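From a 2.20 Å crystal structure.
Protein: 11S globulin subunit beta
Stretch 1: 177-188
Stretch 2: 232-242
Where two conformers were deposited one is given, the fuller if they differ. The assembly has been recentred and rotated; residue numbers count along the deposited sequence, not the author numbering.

Stretch 1 (177-188) FYLAGRPEQVER
Stretch 2, residues 232-242: LKGEDDERDRI

Two loops, each leaving a regular element, are held mainly by two arginines and two waters, burying 635 Å² between them. Stretch 1 leaves a strand after Tyr-178, whose CA-to-CB bond points toward stretch 2; with chi1 m, its OH lies 3.4 Å from Arg-241 NH1. After Leu-179 and Ala-180, which make no contact, comes Gly-181 (phi/psi 75/-168), its CA 5.4 Å from the CA of Gly-234, where positive phi (54/37) ends the helix and opens a type I turn to Asp-237, closed by Asp-237 N to Gly-234 O at 3.0 Å. Both glycines suit positive phi, and Gly-181 CA also packs 3.6 Å from Asp-237 OD2.

Arg-182, extended at 182 (-141/83), leaves sideways with chi1 to chi3 t, t, p and reaches over the turn. Its NH1 makes a salt bridge to Glu-238 OE2 (2.8 Å), its NH2 a weak hydrogen bond to Glu-235 O (2.6 Å), and Asp-237 O covers one guanidinium face, 3.2 Å from Arg-182 CZ. Its backbone is stitched by water: one donates to Arg-182 O (2.7 Å) and Asp-237 O (2.8 Å) and accepts from Asp-240 N (2.6 Å); the other accepts from Arg-182 N (2.7 Å) and donates to Asp-240 O (2.5 Å).

At Pro-183 the CA atoms of Pro-183 and Asp-240 come within 4.4 Å. Glu-184 N then donates to Asp-240 OD2 (3.2 Å), while Asp-240 OD1, chi1 t, takes Arg-241 N (2.8 Å) and, in a salt bridge, Arg-241 NE (2.9 Å), steadying that arginine.

The CA-to-CB bond of Arg-241 points toward stretch 1, and with chi1 to chi3 p, t, p its guanidinium is sandwiched between Pro-183 CB and Val-186 CG1, each 3.9 Å from Arg-241 NH2. Along its edge, NH2 bonds weakly to Glu-184 O (3.2 Å), and buried Glu-187 (m, p) supplies a second countercharge: OE1 lies 2.8 Å from Arg-241 NH1 in a salt bridge. Gln-185 NE2 braces that carboxylate, 2.8 Å from Glu-187 OE2.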

# COMPACT_ATOMS: atom_id res chain seq x y z
N PHE A 177 22.05 -1.72 -8.67
CA PHE A 177 23.31 -2.09 -8.02
C PHE A 177 24.04 -3.16 -8.84
O PHE A 177 23.62 -4.32 -8.89
CB PHE A 177 23.05 -2.65 -6.61
CG PHE A 177 22.29 -1.71 -5.70
CD1 PHE A 177 20.95 -1.43 -5.94
CD2 PHE A 177 22.92 -1.10 -4.63
CE1 PHE A 177 20.24 -0.54 -5.11
CE2 PHE A 177 22.22 -0.20 -3.80
CZ PHE A 177 20.88 0.07 -4.05
N TYR A 178 25.14 -2.76 -9.47
CA TYR A 178 25.94 -3.67 -10.29
C TYR A 178 27.00 -4.39 -9.48
O TYR A 178 27.66 -3.79 -8.63
CB TYR A 178 26.61 -2.91 -11.45
CG TYR A 178 25.68 -2.66 -12.61
CD1 TYR A 178 24.89 -1.51 -12.69
CD2 TYR A 178 25.56 -3.61 -13.62
CE1 TYR A 178 24.00 -1.32 -13.75
CE2 TYR A 178 24.67 -3.44 -14.68
CZ TYR A 178 23.90 -2.30 -14.74
OH TYR A 178 23.03 -2.18 -15.81
N LEU A 179 27.16 -5.69 -9.74
CA LEU A 179 28.15 -6.49 -9.03
C LEU A 179 29.54 -6.37 -9.66
O LEU A 179 30.55 -6.62 -8.99
CB LEU A 179 27.75 -7.96 -8.98
CG LEU A 179 26.38 -8.35 -8.38
CD1 LEU A 179 26.42 -9.82 -8.01
CD2 LEU A 179 26.08 -7.52 -7.16
N ALA A 180 29.60 -6.01 -10.94
CA ALA A 180 30.89 -5.88 -11.62
C ALA A 180 30.93 -4.72 -12.61
O ALA A 180 29.89 -4.15 -12.95
CB ALA A 180 31.22 -7.16 -12.35
N GLY A 181 32.13 -4.39 -13.07
CA GLY A 181 32.30 -3.32 -14.04
C GLY A 181 32.18 -1.93 -13.43
O GLY A 181 32.18 -1.77 -12.22
N ARG A 182 32.07 -0.93 -14.29
CA ARG A 182 31.95 0.44 -13.82
C ARG A 182 30.96 1.17 -14.73
O ARG A 182 31.35 1.86 -15.66
CB ARG A 182 33.30 1.13 -13.86
CG ARG A 182 33.40 2.36 -12.99
CD ARG A 182 34.73 3.03 -13.25
NE ARG A 182 34.83 3.47 -14.64
CZ ARG A 182 35.98 3.68 -15.27
NH1 ARG A 182 35.98 4.08 -16.54
NH2 ARG A 182 37.14 3.47 -14.64
N PRO A 183 29.67 1.00 -14.46
CA PRO A 183 28.61 1.62 -15.25
C PRO A 183 28.36 3.06 -14.82
O PRO A 183 28.47 3.39 -13.64
CB PRO A 183 27.42 0.74 -14.96
CG PRO A 183 27.60 0.47 -13.49
CD PRO A 183 29.09 0.18 -13.37
N GLU A 184 28.04 3.91 -15.78
CA GLU A 184 27.73 5.30 -15.48
C GLU A 184 26.21 5.31 -15.27
O GLU A 184 25.47 5.62 -16.19
CB GLU A 184 28.13 6.19 -16.65
CG GLU A 184 29.03 7.35 -16.25
CD GLU A 184 29.89 7.85 -17.40
OE1 GLU A 184 29.32 8.32 -18.41
OE2 GLU A 184 31.14 7.78 -17.29
N GLN A 185 25.78 4.95 -14.06
CA GLN A 185 24.36 4.87 -13.72
C GLN A 185 23.52 5.93 -14.43
O GLN A 185 23.59 7.12 -14.10
CB GLN A 185 24.19 5.01 -12.20
CG GLN A 185 23.32 3.94 -11.57
CD GLN A 185 23.89 2.54 -11.74
OE1 GLN A 185 24.91 2.19 -11.15
NE2 GLN A 185 23.23 1.74 -12.56
N VAL A 186 22.74 5.48 -15.41
CA VAL A 186 21.90 6.36 -16.20
C VAL A 186 20.42 6.06 -16.00
O VAL A 186 19.56 6.82 -16.44
CB VAL A 186 22.23 6.25 -17.71
CG1 VAL A 186 21.98 4.82 -18.20
CG2 VAL A 186 21.40 7.25 -18.52
N GLU A 187 20.13 4.93 -15.35
CA GLU A 187 18.75 4.54 -15.08
C GLU A 187 18.04 5.78 -14.56
O GLU A 187 16.90 6.08 -14.95
CB GLU A 187 18.70 3.43 -14.03
CG GLU A 187 19.54 2.21 -14.38
CD GLU A 187 21.03 2.44 -14.21
OE1 GLU A 187 21.82 1.57 -14.62
OE2 GLU A 187 21.41 3.49 -13.66
N ARG A 188 18.72 6.52 -13.69
CA ARG A 188 18.20 7.76 -13.12
C ARG A 188 19.36 8.73 -12.94
O ARG A 188 19.17 9.90 -12.58
CB ARG A 188 17.54 7.48 -11.77
CG ARG A 188 16.50 6.37 -11.80
CD ARG A 188 15.39 6.66 -12.80
NE ARG A 188 14.53 7.77 -12.39
CZ ARG A 188 13.52 7.64 -11.54
NH1 ARG A 188 13.24 6.46 -11.01
NH2 ARG A 188 12.77 8.70 -11.24
N LEU A 232 38.14 -6.72 -8.63
CA LEU A 232 36.76 -6.72 -8.16
C LEU A 232 36.18 -5.32 -8.30
O LEU A 232 35.14 -5.12 -8.91
CB LEU A 232 36.74 -7.16 -6.70
CG LEU A 232 35.41 -7.48 -6.03
CD1 LEU A 232 34.70 -8.58 -6.80
CD2 LEU A 232 35.69 -7.91 -4.59
N LYS A 233 36.88 -4.34 -7.72
CA LYS A 233 36.44 -2.95 -7.76
C LYS A 233 36.33 -2.40 -9.18
O LYS A 233 35.60 -1.44 -9.42
CB LYS A 233 37.39 -2.08 -6.95
CG LYS A 233 37.48 -2.43 -5.47
CD LYS A 233 38.14 -1.30 -4.70
CE LYS A 233 38.08 -1.52 -3.21
NZ LYS A 233 38.54 -0.32 -2.46
N GLY A 234 37.07 -2.99 -10.11
CA GLY A 234 37.03 -2.53 -11.49
C GLY A 234 37.30 -1.05 -11.69
O GLY A 234 36.70 -0.41 -12.55
N GLU A 235 38.21 -0.48 -10.89
CA GLU A 235 38.53 0.94 -11.00
C GLU A 235 38.90 1.34 -12.43
O GLU A 235 38.79 2.51 -12.81
CB GLU A 235 39.69 1.29 -10.07
CG GLU A 235 39.41 1.07 -8.58
CD GLU A 235 38.48 2.12 -8.00
OE1 GLU A 235 38.15 2.02 -6.80
OE2 GLU A 235 38.09 3.05 -8.74
N ASP A 236 39.33 0.37 -13.23
CA ASP A 236 39.75 0.63 -14.61
C ASP A 236 38.90 0.06 -15.73
O ASP A 236 39.30 0.12 -16.89
CB ASP A 236 41.18 0.13 -14.81
CG ASP A 236 42.20 1.15 -14.37
OD1 ASP A 236 42.14 1.59 -13.20
OD2 ASP A 236 43.05 1.52 -15.21
N ASP A 237 37.74 -0.49 -15.41
CA ASP A 237 36.89 -1.04 -16.45
C ASP A 237 36.22 0.12 -17.19
O ASP A 237 35.45 0.87 -16.60
CB ASP A 237 35.84 -1.96 -15.84
CG ASP A 237 35.24 -2.91 -16.85
OD1 ASP A 237 35.12 -2.54 -18.04
OD2 ASP A 237 34.86 -4.04 -16.45
N GLU A 238 36.53 0.26 -18.47
CA GLU A 238 35.96 1.33 -19.29
C GLU A 238 34.88 0.79 -20.21
O GLU A 238 34.38 1.50 -21.08
CB GLU A 238 37.06 1.98 -20.15
CG GLU A 238 38.24 2.53 -19.35
CD GLU A 238 37.95 3.89 -18.75
OE1 GLU A 238 38.73 4.34 -17.88
OE2 GLU A 238 36.94 4.52 -19.15
N ARG A 239 34.52 -0.48 -20.01
CA ARG A 239 33.51 -1.14 -20.85
C ARG A 239 32.06 -0.81 -20.54
O ARG A 239 31.17 -1.11 -21.34
CB ARG A 239 33.68 -2.66 -20.74
CG ARG A 239 35.00 -3.19 -21.26
CD ARG A 239 35.08 -4.69 -21.01
NE ARG A 239 34.99 -4.95 -19.58
CZ ARG A 239 34.76 -6.14 -19.05
NH1 ARG A 239 34.70 -6.27 -17.73
NH2 ARG A 239 34.59 -7.19 -19.83
N ASP A 240 31.82 -0.20 -19.39
CA ASP A 240 30.48 0.13 -18.94
C ASP A 240 29.70 -1.16 -18.61
O ASP A 240 30.30 -2.15 -18.22
CB ASP A 240 29.73 0.98 -19.96
CG ASP A 240 28.57 1.75 -19.34
OD1 ASP A 240 27.40 1.37 -19.55
OD2 ASP A 240 28.84 2.73 -18.61
N ARG A 241 28.39 -1.16 -18.81
CA ARG A 241 27.56 -2.31 -18.44
C ARG A 241 27.37 -3.51 -19.39
O ARG A 241 26.94 -4.58 -18.95
CB ARG A 241 26.18 -1.80 -18.02
CG ARG A 241 25.21 -1.59 -19.17
CD ARG A 241 24.15 -0.57 -18.78
NE ARG A 241 24.75 0.75 -18.61
CZ ARG A 241 24.59 1.52 -17.54
NH1 ARG A 241 23.84 1.09 -16.53
NH2 ARG A 241 25.21 2.70 -17.46
N ILE A 242 27.66 -3.33 -20.68
CA ILE A 242 27.51 -4.43 -21.63
C ILE A 242 28.91 -4.77 -22.15
O ILE A 242 29.51 -3.97 -22.87
CB ILE A 242 26.58 -4.04 -22.79
CG1 ILE A 242 25.23 -3.54 -22.24
CG2 ILE A 242 26.35 -5.22 -23.71
CD1 ILE A 242 24.28 -3.02 -23.31
O HOH W 1 32.97 1.54 -17.81
O HOH W 2 32.34 -1.52 -16.89